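Local coordinates for hypothetical exported protein (PDB 3PSQ) that acts as a class B sortase in pilus assembly of Streptococcus pyogenes, probably working through a thioester intermediate as sortases do, at residues Leu91-His96 against Ala186-Glu191; Ala31-Val36 against Leu58-Lys63; Val83-Lys88 against Ile123-Lys128. All blocks are in the same frame, centred on the assembly; numbering follows the deposited sequence. Where two conformers were deposited one is given.

Contact 1 (Leu91-His96 against Ala186-Glu191); sequences LIYAHH and ALSTCE. With ZN (zinc ion), chain L; ZN (zinc ion), chain R; ACY (acetic acid), chain H; EDO (1,2-ethanediol), chain E.
The active site of the sortase beta-barrel is framed by two parallel strands, Leu91, Ile92 and Tyr93 pairing with Ala186, Leu187 and Ser188, with His95 and Cys190, both predicted to be catalytic, near their C-terminal ends. Ile92 N gives Ala186 O a nearly straight hydrogen bond of 2.8 Å; Ser188 N returns one to Ile92 O, and Ala94 N bonds to Ser188 O. Beyond the paired residues a side chain adds a fourth bond: Thr189 OG1, anti to its backbone N (chi1 -172°), donates to Ala94 O over 2.8 Å from above the carbonyl plane, 51° out of it. On one face of the sheet Leu91 CD1 lies against Ala186 CB and Ser188 CB, and Tyr93 CD1 rests 3.8 Å from Ser188 CB, while Ser188 OG bonds to Ile199 O. On the other, Ile92 and Leu187 run side by side, Ile92 CB to Leu187 CD2 4.0 Å. Tyr93 places CE2 over the centre of one face of the His95 ring. Tyr93 OH lies only 2.5 Å from acetate O, a hydrogen bond so short that its length is doubtful. The acetate, probably from the crystallisation liquor, also accepts from His96 N through OXT and shares a zinc ion with His95 ND1, 1.9 Å from the metal; His95 NE2 bonds to Asn57 O. A second zinc joins His96 ND1 (2.0 Å) to Cys190 SG (2.3 Å), with Asp192 and a water as further ligands. Metal thus occupies the predicted acyl-thioester sulfur and one nitrogen of the predicted proton-transfer histidine, so this zinc-loaded state is probably not poised for reaction.

Contact 2 (Ala31-Val36 against Leu58-Lys63); sequences AINSDV and LEYINK. With ZN (zinc ion), chain P.
The Tyr60 ring meets Asn33 and Asp35 at its hydroxyl edge, with Asp35 OD2 in the ring plane. Tyr60 OH makes two bonds: it donates to Asp35 OD2 at 2.7 Å and accepts from Asn33 ND2 at 3.1 Å, the latter almost straight. Asn33 and Tyr60 approach tip to tip, amide and ring planes 26° apart, whereas the Asp35 carboxylate is turned 66° from the ring and is met on its anti side. Asn33 ND2 has a second acceptor in Val65 O, and Asn33 OD1 takes Asp35 N at 3.0 Å, an Asx turn that ties the aspartate to the asparagine. Asp35 OD2 also binds a zinc ion at 2.0 Å, together with Glu59 OE2, Glu55 and a water. Glu59 reaches the metal through an extended chain, and Lys63 NZ forms a 2.6 Å salt bridge to Glu59 OE2 on the anti lone pair, probably offsetting the negative charge gathered there. Tyr60 therefore acts as a second-shell residue of the zinc site. The site joins the turn that follows helix 22-32 to the loop between strands 48-53 and 76-77, with Val52 of strand 48-53 touching both Asn33 and Tyr60.

Contact 3 (Val83-Lys88 against Ile123-Lys128); sequences VTFEDK and IETKTK. With ZN (zinc ion), chain N.
Phe85 faces Ile123 and Thr125 from an irregular loop, its own backbone in the left-handed region (phi 61°, psi 32°), while Ile123 to Thr125 form the end of a strand. The chain then turns back through a type I beta turn from Thr125 to Lys128, closed by Lys128 N bonding to Thr125 O at 3.0 Å. Across the contact the interaction is apolar. Phe85 and Ile123 reach toward each other tip to tip, and the two branches of the isoleucine divide the outer end of the ring between them. Ile123 CD1 lies 3.6 Å from Phe85 CE1, and Ile123 CG2 is nearest to Phe85 CE2, at 3.7 Å. The methyl CG2, anti to the backbone N of Ile123, stands over one ring face in a CH-pi contact, 4.2 Å from the Phe85 ring centroid and 27° off its normal. Thr125 slides past the ring in the opposite direction, Thr125 CG2 4.2 Å from Phe85 CD2 and also near Val83 O. At the solvent-facing margin Val83 CG2 looks onto Lys126 CE, 4.3 Å away. Glu124 points away from the loop; Glu124 OE2 binds a zinc ion at 2.2 Å and its OE1 forms a salt bridge with Lys22, so alternate residues of the strand face Phe85 and a zinc ion. The contact packs the loop between strands 76-77 and 89-93 over strand 120-125. Met37 and Ala38 of strand 36-41, Leu131 of strand 130-142, and Ser90 and Ile92 of strand 89-93 also touch Phe85, while Lys126 lies on Leu30 of helix 22-32.

Contact 1 holds the predicted catalytic pair, and each of the other two touches it. Its centre lies about 16 Å from that of contact 2, yet the two touch where His95 CD2 packs 3.4 Å from Ile61 CG1, so the loop carrying one zinc site also borders the active-site histidine. Contact 3, centred about 18 Å from contact 1, meets it through the core: Ile92 CD1 is 4.1 Å from both Phe85 CE1 and Ile123 CD1. Contacts 2 and 3, about 17 Å apart between centres, do not touch. Along the chain contact 2 closes before the others open, whereas the segments of contacts 1 and 3 alternate in sequence and both contacts reach the same sheet.

Contact 1 (Leu91-His96 against Ala186-Glu191)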
loop_
_atom_site.group_PDB
_atom_site.type_symbol
_atom_site.label_atom_id
_atom_site.label_comp_id
_atom_site.label_asym_id
_atom_site.label_seq_id
_atom_site.Cartn_x
_atom_site.Cartn_y
_atom_site.Cartn_z
ATOM N N LEU A 91 1.143 5.515 1.581
ATOM C CA LEU A 91 0.629 4.366 2.329
ATOM C C LEU A 91 -0.754 3.969 1.797
ATOM O O LEU A 91 -1.739 4.765 1.804
ATOM C CB LEU A 91 0.566 4.671 3.822
ATOM C CG LEU A 91 0.054 3.533 4.718
ATOM C CD1 LEU A 91 0.900 2.216 4.674
ATOM C CD2 LEU A 91 -0.108 4.056 6.121
ATOM N N ILE A 92 -0.790 2.763 1.265
ATOM C CA ILE A 92 -2.037 2.145 0.844
ATOM C C ILE A 92 -2.401 1.066 1.883
ATOM O O ILE A 92 -1.621 0.151 2.177
ATOM C CB ILE A 92 -1.935 1.542 -0.574
ATOM C CG1 ILE A 92 -1.629 2.658 -1.584
ATOM C CG2 ILE A 92 -3.243 0.791 -0.927
ATOM C CD1 ILE A 92 -1.495 2.220 -3.048
ATOM N N TYR A 93 -3.576 1.221 2.466
ATOM C CA TYR A 93 -3.953 0.473 3.647
ATOM C C TYR A 93 -5.321 -0.191 3.434
ATOM O O TYR A 93 -6.123 0.240 2.573
ATOM C CB TYR A 93 -3.997 1.455 4.865
ATOM C CG TYR A 93 -4.088 0.766 6.186
ATOM C CD1 TYR A 93 -2.961 0.232 6.787
ATOM C CD2 TYR A 93 -5.331 0.608 6.819
ATOM C CE1 TYR A 93 -3.036 -0.457 7.996
ATOM C CE2 TYR A 93 -5.419 -0.070 8.029
ATOM C CZ TYR A 93 -4.275 -0.597 8.621
ATOM O OH TYR A 93 -4.362 -1.269 9.837
ATOM N N ALA A 94 -5.558 -1.278 4.170
ATOM C CA ALA A 94 -6.907 -1.879 4.282
ATOM C C ALA A 94 -7.182 -2.175 5.739
ATOM O O ALA A 94 -6.304 -2.662 6.437
ATOM C CB ALA A 94 -7.059 -3.166 3.415
ATOM N N HIS A 95 -8.377 -1.816 6.211
ATOM C CA HIS A 95 -8.812 -2.220 7.536
ATOM C C HIS A 95 -9.072 -3.730 7.585
ATOM O O HIS A 95 -8.949 -4.443 6.580
ATOM C CB HIS A 95 -10.065 -1.427 7.955
ATOM C CG HIS A 95 -9.758 -0.016 8.349
ATOM N ND1 HIS A 95 -9.321 0.322 9.614
ATOM C CD2 HIS A 95 -9.808 1.140 7.644
ATOM C CE1 HIS A 95 -9.115 1.625 9.670
ATOM N NE2 HIS A 95 -9.381 2.138 8.485
ATOM N N HIS A 96 -9.415 -4.224 8.765
ATOM C CA HIS A 96 -9.484 -5.664 8.975
ATOM C C HIS A 96 -10.281 -6.434 7.928
ATOM O O HIS A 96 -9.778 -7.423 7.374
ATOM C CB HIS A 96 -10.012 -5.962 10.396
ATOM C CG HIS A 96 -10.459 -7.381 10.608
ATOM N ND1 HIS A 96 -9.580 -8.398 10.910
ATOM C CD2 HIS A 96 -11.695 -7.936 10.625
ATOM C CE1 HIS A 96 -10.252 -9.529 11.089
ATOM N NE2 HIS A 96 -11.538 -9.275 10.918
ATOM N N ALA A 186 3.966 1.827 0.227
ATOM C CA ALA A 186 3.749 0.754 1.164
ATOM C C ALA A 186 2.302 0.273 1.015
ATOM O O ALA A 186 1.385 1.071 0.782
ATOM C CB ALA A 186 4.011 1.253 2.576
ATOM N N LEU A 187 2.127 -1.036 1.072
ATOM C CA LEU A 187 0.819 -1.666 1.104
ATOM C C LEU A 187 0.749 -2.427 2.430
ATOM O O LEU A 187 1.663 -3.173 2.778
ATOM C CB LEU A 187 0.640 -2.667 -0.040
ATOM C CG LEU A 187 1.229 -2.393 -1.414
ATOM C CD1 LEU A 187 1.207 -3.722 -2.239
ATOM C CD2 LEU A 187 0.444 -1.275 -2.091
ATOM N N SER A 188 -0.363 -2.274 3.135
ATOM C CA SER A 188 -0.453 -2.764 4.501
ATOM C C SER A 188 -1.882 -3.167 4.932
ATOM O O SER A 188 -2.894 -2.586 4.490
ATOM C CB SER A 188 0.059 -1.665 5.444
ATOM O OG SER A 188 0.228 -2.153 6.760
ATOM N N THR A 189 -1.940 -4.139 5.839
ATOM C CA THR A 189 -3.144 -4.440 6.543
ATOM C C THR A 189 -2.794 -5.159 7.849
ATOM O O THR A 189 -1.635 -5.167 8.263
ATOM C CB THR A 189 -4.174 -5.218 5.650
ATOM O OG1 THR A 189 -5.414 -5.311 6.353
ATOM C CG2 THR A 189 -3.657 -6.589 5.259
ATOM N N CYS A 190 -3.803 -5.729 8.508
ATOM C CA CYS A 190 -3.568 -6.507 9.716
ATOM C C CYS A 190 -2.956 -7.886 9.435
ATOM O O CYS A 190 -2.968 -8.390 8.321
ATOM C CB CYS A 190 -4.870 -6.689 10.481
ATOM S SG CYS A 190 -6.144 -7.556 9.540
ATOM N N GLU A 191 -2.415 -8.484 10.478
ATOM C CA GLU A 191 -2.038 -9.876 10.427
ATOM C C GLU A 191 -2.627 -10.510 11.692
ATOM O O GLU A 191 -1.996 -10.479 12.747
ATOM C CB GLU A 191 -0.516 -9.993 10.361
ATOM C CG GLU A 191 0.014 -11.357 9.982
ATOM C CD GLU A 191 1.288 -11.245 9.161
ATOM O OE1 GLU A 191 2.105 -10.325 9.455
ATOM O OE2 GLU A 191 1.471 -12.073 8.221
HETATM ZN ZN ZN L . -7.566 -8.150 11.198
HETATM ZN ZN ZN R . -9.419 -0.624 11.306
HETATM C C ACY H . -7.275 -2.292 10.962
HETATM O O ACY H . -6.611 -1.204 10.902
HETATM O OXT ACY H . -8.516 -2.316 11.137
HETATM C CH3 ACY H . -6.565 -3.607 10.741
HETATM C C1 EDO E . -4.819 -10.055 5.496
HETATM O O1 EDO E . -5.430 -11.030 6.339
HETATM C C2 EDO E . -3.313 -10.323 5.383
HETATM O O2 EDO E . -2.704 -10.725 6.634
HETATM O O HOH W 1 -7.520 -6.801 13.025
#

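Contact 2 (Ala31-Val36 against Leu58-Lys63)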
loop_
_atom_site.group_PDB
_atom_site.type_symbol
_atom_site.label_atom_id
_atom_site.label_comp_id
_atom_site.label_asym_id
_atom_site.label_seq_id
_atom_site.Cartn_x
_atom_site.Cartn_y
_atom_site.Cartn_z
ATOM N N ALA A 31 -15.671 7.949 -12.692
ATOM C CA ALA A 31 -16.814 8.773 -13.062
ATOM C C ALA A 31 -17.887 8.779 -11.965
ATOM O O ALA A 31 -18.720 9.688 -11.885
ATOM C CB ALA A 31 -17.408 8.232 -14.350
ATOM N N ILE A 32 -17.855 7.743 -11.135
ATOM C CA ILE A 32 -18.912 7.432 -10.157
ATOM C C ILE A 32 -18.566 7.995 -8.772
ATOM O O ILE A 32 -19.446 8.402 -8.027
ATOM C CB ILE A 32 -19.127 5.872 -10.138
ATOM C CG1 ILE A 32 -19.965 5.478 -11.346
ATOM C CG2 ILE A 32 -19.783 5.347 -8.889
ATOM C CD1 ILE A 32 -21.027 6.520 -11.615
ATOM N N ASN A 33 -17.282 8.022 -8.444
ATOM C CA ASN A 33 -16.849 8.413 -7.121
ATOM C C ASN A 33 -15.521 9.139 -7.274
ATOM O O ASN A 33 -14.474 8.527 -7.520
ATOM C CB ASN A 33 -16.725 7.141 -6.246
ATOM C CG ASN A 33 -16.203 7.415 -4.820
ATOM O OD1 ASN A 33 -16.109 8.554 -4.375
ATOM N ND2 ASN A 33 -15.847 6.359 -4.127
ATOM N N SER A 34 -15.559 10.453 -7.089
ATOM C CA SER A 34 -14.343 11.266 -7.173
ATOM C C SER A 34 -13.251 10.879 -6.156
ATOM O O SER A 34 -12.087 11.299 -6.315
ATOM C CB SER A 34 -14.687 12.744 -7.058
ATOM O OG SER A 34 -15.204 13.032 -5.759
ATOM N N ASP A 35 -13.598 10.085 -5.131
ATOM C CA ASP A 35 -12.563 9.487 -4.253
ATOM C C ASP A 35 -11.658 8.455 -4.962
ATOM O O ASP A 35 -10.535 8.209 -4.523
ATOM C CB ASP A 35 -13.201 8.789 -3.047
ATOM C CG ASP A 35 -13.714 9.752 -1.986
ATOM O OD1 ASP A 35 -13.683 10.975 -2.196
ATOM O OD2 ASP A 35 -14.155 9.263 -0.924
ATOM N N VAL A 36 -12.169 7.812 -6.017
ATOM C CA VAL A 36 -11.380 6.855 -6.804
ATOM C C VAL A 36 -10.185 7.589 -7.457
ATOM O O VAL A 36 -10.373 8.615 -8.094
ATOM C CB VAL A 36 -12.249 6.103 -7.856
ATOM C CG1 VAL A 36 -11.381 5.184 -8.737
ATOM C CG2 VAL A 36 -13.399 5.267 -7.158
ATOM N N LEU A 58 -10.842 6.402 8.165
ATOM C CA LEU A 58 -11.868 5.489 8.696
ATOM C C LEU A 58 -13.018 5.321 7.689
ATOM O O LEU A 58 -13.689 4.310 7.700
ATOM C CB LEU A 58 -12.398 5.993 10.060
ATOM C CG LEU A 58 -11.380 6.165 11.229
ATOM C CD1 LEU A 58 -11.964 6.825 12.451
ATOM C CD2 LEU A 58 -10.806 4.888 11.666
ATOM N N GLU A 59 -13.184 6.301 6.799
ATOM C CA GLU A 59 -14.259 6.367 5.823
ATOM C C GLU A 59 -14.590 5.075 5.027
ATOM O O GLU A 59 -15.776 4.782 4.749
ATOM C CB GLU A 59 -14.035 7.548 4.857
ATOM C CG GLU A 59 -15.036 7.610 3.644
ATOM C CD GLU A 59 -14.717 8.762 2.714
ATOM O OE1 GLU A 59 -13.644 9.371 2.894
ATOM O OE2 GLU A 59 -15.503 9.058 1.792
ATOM N N TYR A 60 -13.559 4.331 4.670
ATOM C CA TYR A 60 -13.719 3.143 3.849
ATOM C C TYR A 60 -13.712 1.815 4.615
ATOM O O TYR A 60 -13.579 0.769 4.009
ATOM C CB TYR A 60 -12.723 3.134 2.634
ATOM C CG TYR A 60 -13.229 4.080 1.568
ATOM C CD1 TYR A 60 -14.171 3.670 0.661
ATOM C CD2 TYR A 60 -12.856 5.427 1.557
ATOM C CE1 TYR A 60 -14.712 4.556 -0.248
ATOM C CE2 TYR A 60 -13.379 6.317 0.629
ATOM C CZ TYR A 60 -14.307 5.871 -0.269
ATOM O OH TYR A 60 -14.866 6.718 -1.209
ATOM N N ILE A 61 -13.854 1.846 5.934
ATOM C CA ILE A 61 -14.140 0.606 6.685
ATOM C C ILE A 61 -15.401 -0.124 6.180
ATOM O O ILE A 61 -15.367 -1.315 5.984
ATOM C CB ILE A 61 -14.305 0.867 8.212
ATOM C CG1 ILE A 61 -12.995 1.355 8.841
ATOM C CG2 ILE A 61 -14.864 -0.371 8.931
ATOM C CD1 ILE A 61 -13.189 2.015 10.191
ATOM N N ASN A 62 -16.486 0.594 5.911
ATOM C CA ASN A 62 -17.765 -0.010 5.521
ATOM C C ASN A 62 -18.334 0.713 4.281
ATOM O O ASN A 62 -19.556 0.944 4.134
ATOM C CB ASN A 62 -18.784 0.101 6.685
ATOM C CG ASN A 62 -18.604 -0.985 7.747
ATOM O OD1 ASN A 62 -18.345 -0.687 8.921
ATOM N ND2 ASN A 62 -18.748 -2.251 7.346
ATOM N N LYS A 63 -17.433 1.074 3.380
ATOM C CA LYS A 63 -17.821 1.739 2.148
ATOM C C LYS A 63 -17.103 1.120 0.953
ATOM O O LYS A 63 -15.903 0.859 1.005
ATOM C CB LYS A 63 -17.485 3.224 2.271
ATOM C CG LYS A 63 -18.044 4.101 1.173
ATOM C CD LYS A 63 -17.766 5.510 1.670
ATOM C CE LYS A 63 -18.238 6.568 0.747
ATOM N NZ LYS A 63 -17.737 7.881 1.288
HETATM ZN ZN ZN P . -14.985 10.426 0.499
HETATM O O HOH W 2 -16.691 10.954 -0.496
#

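Contact 3 (Val83-Lys88 against Ile123-Lys128)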
loop_
_atom_site.group_PDB
_atom_site.type_symbol
_atom_site.label_atom_id
_atom_site.label_comp_id
_atom_site.label_asym_id
_atom_site.label_seq_id
_atom_site.Cartn_x
_atom_site.Cartn_y
_atom_site.Cartn_z
ATOM N N VAL A 83 -2.309 12.362 -4.306
ATOM C CA VAL A 83 -2.828 11.318 -5.202
ATOM C C VAL A 83 -1.869 10.988 -6.346
ATOM O O VAL A 83 -1.974 9.935 -6.997
ATOM C CB VAL A 83 -4.217 11.677 -5.774
ATOM C CG1 VAL A 83 -5.267 11.693 -4.653
ATOM C CG2 VAL A 83 -4.199 13.012 -6.536
ATOM N N THR A 84 -0.929 11.890 -6.601
ATOM C CA THR A 84 0.019 11.746 -7.712
ATOM C C THR A 84 1.191 10.849 -7.312
ATOM O O THR A 84 2.086 10.588 -8.129
ATOM C CB THR A 84 0.627 13.093 -8.063
ATOM O OG1 THR A 84 1.166 13.681 -6.873
ATOM C CG2 THR A 84 -0.420 14.042 -8.655
ATOM N N PHE A 85 1.198 10.378 -6.067
ATOM C CA PHE A 85 2.309 9.549 -5.563
ATOM C C PHE A 85 3.654 10.284 -5.578
ATOM O O PHE A 85 4.683 9.651 -5.773
ATOM C CB PHE A 85 2.379 8.183 -6.287
ATOM C CG PHE A 85 1.205 7.266 -5.945
ATOM C CD1 PHE A 85 1.293 6.363 -4.898
ATOM C CD2 PHE A 85 -0.016 7.401 -6.599
ATOM C CE1 PHE A 85 0.221 5.588 -4.539
ATOM C CE2 PHE A 85 -1.106 6.609 -6.240
ATOM C CZ PHE A 85 -0.982 5.712 -5.210
ATOM N N GLU A 86 3.612 11.614 -5.370
ATOM C CA GLU A 86 4.790 12.521 -5.331
ATOM C C GLU A 86 5.490 12.535 -3.968
ATOM O O GLU A 86 6.661 12.909 -3.853
ATOM C CB GLU A 86 4.368 13.983 -5.590
ATOM C CG GLU A 86 3.985 14.390 -7.024
ATOM C CD GLU A 86 3.403 15.805 -7.074
ATOM O OE1 GLU A 86 4.057 16.760 -6.567
ATOM O OE2 GLU A 86 2.289 15.971 -7.607
ATOM N N ASP A 87 4.750 12.182 -2.913
ATOM C CA ASP A 87 5.282 12.182 -1.551
ATOM C C ASP A 87 6.393 11.180 -1.395
ATOM O O ASP A 87 6.540 10.268 -2.221
ATOM C CB ASP A 87 4.181 11.866 -0.547
ATOM C CG ASP A 87 3.169 12.964 -0.443
ATOM O OD1 ASP A 87 3.466 14.093 -0.878
ATOM O OD2 ASP A 87 2.068 12.719 0.062
ATOM N N LYS A 88 7.195 11.355 -0.351
ATOM C CA LYS A 88 8.263 10.387 -0.058
ATOM C C LYS A 88 7.722 8.988 0.216
ATOM O O LYS A 88 8.392 7.983 -0.024
ATOM C CB LYS A 88 9.067 10.820 1.171
ATOM C CG LYS A 88 10.031 11.961 0.884
ATOM C CD LYS A 88 11.292 11.428 0.147
ATOM C CE LYS A 88 12.110 12.573 -0.467
ATOM N NZ LYS A 88 12.451 13.598 0.574
ATOM N N ILE A 123 1.263 0.962 -10.290
ATOM C CA ILE A 123 0.113 1.763 -10.002
ATOM C C ILE A 123 -0.188 2.586 -11.237
ATOM O O ILE A 123 0.729 3.060 -11.882
ATOM C CB ILE A 123 0.365 2.679 -8.774
ATOM C CG1 ILE A 123 0.253 1.874 -7.481
ATOM C CG2 ILE A 123 -0.590 3.877 -8.751
ATOM C CD1 ILE A 123 0.927 2.550 -6.309
ATOM N N GLU A 124 -1.462 2.756 -11.566
ATOM C CA GLU A 124 -1.830 3.708 -12.569
ATOM C C GLU A 124 -2.701 4.778 -11.934
ATOM O O GLU A 124 -3.718 4.463 -11.293
ATOM C CB GLU A 124 -2.595 3.031 -13.697
ATOM C CG GLU A 124 -3.107 4.000 -14.742
ATOM C CD GLU A 124 -3.526 3.290 -16.018
ATOM O OE1 GLU A 124 -3.387 2.055 -16.102
ATOM O OE2 GLU A 124 -3.993 3.956 -16.953
ATOM N N THR A 125 -2.334 6.040 -12.152
ATOM C CA THR A 125 -3.040 7.128 -11.523
ATOM C C THR A 125 -4.262 7.511 -12.326
ATOM O O THR A 125 -4.524 6.935 -13.383
ATOM C CB THR A 125 -2.139 8.362 -11.276
ATOM O OG1 THR A 125 -1.945 9.057 -12.509
ATOM C CG2 THR A 125 -0.795 7.943 -10.640
ATOM N N LYS A 126 -5.017 8.471 -11.812
ATOM C CA LYS A 126 -6.228 8.895 -12.479
ATOM C C LYS A 126 -5.953 9.754 -13.702
ATOM O O LYS A 126 -6.834 9.926 -14.546
ATOM C CB LYS A 126 -7.183 9.600 -11.527
ATOM C CG LYS A 126 -6.711 10.905 -10.947
ATOM C CD LYS A 126 -7.894 11.629 -10.310
ATOM C CE LYS A 126 -7.417 12.713 -9.389
ATOM N NZ LYS A 126 -8.361 12.864 -8.224
ATOM N N THR A 127 -4.745 10.305 -13.797
ATOM C CA THR A 127 -4.351 11.004 -15.018
ATOM C C THR A 127 -3.690 10.013 -15.965
ATOM O O THR A 127 -3.204 10.410 -17.002
ATOM C CB THR A 127 -3.389 12.190 -14.770
ATOM O OG1 THR A 127 -2.190 11.703 -14.157
ATOM C CG2 THR A 127 -4.032 13.253 -13.901
ATOM N N LYS A 128 -3.708 8.730 -15.600
ATOM C CA LYS A 128 -3.186 7.602 -16.398
ATOM C C LYS A 128 -1.675 7.485 -16.457
ATOM O O LYS A 128 -1.117 6.731 -17.281
ATOM C CB LYS A 128 -3.797 7.501 -17.801
ATOM C CG LYS A 128 -5.311 7.407 -17.794
ATOM C CD LYS A 128 -5.856 6.416 -16.728
ATOM C CE LYS A 128 -7.365 6.663 -16.492
ATOM N NZ LYS A 128 -8.223 6.565 -17.722
HETATM ZN ZN ZN N . -4.899 3.074 -18.720
HETATM O O HOH W 3 -6.981 2.710 -17.921
#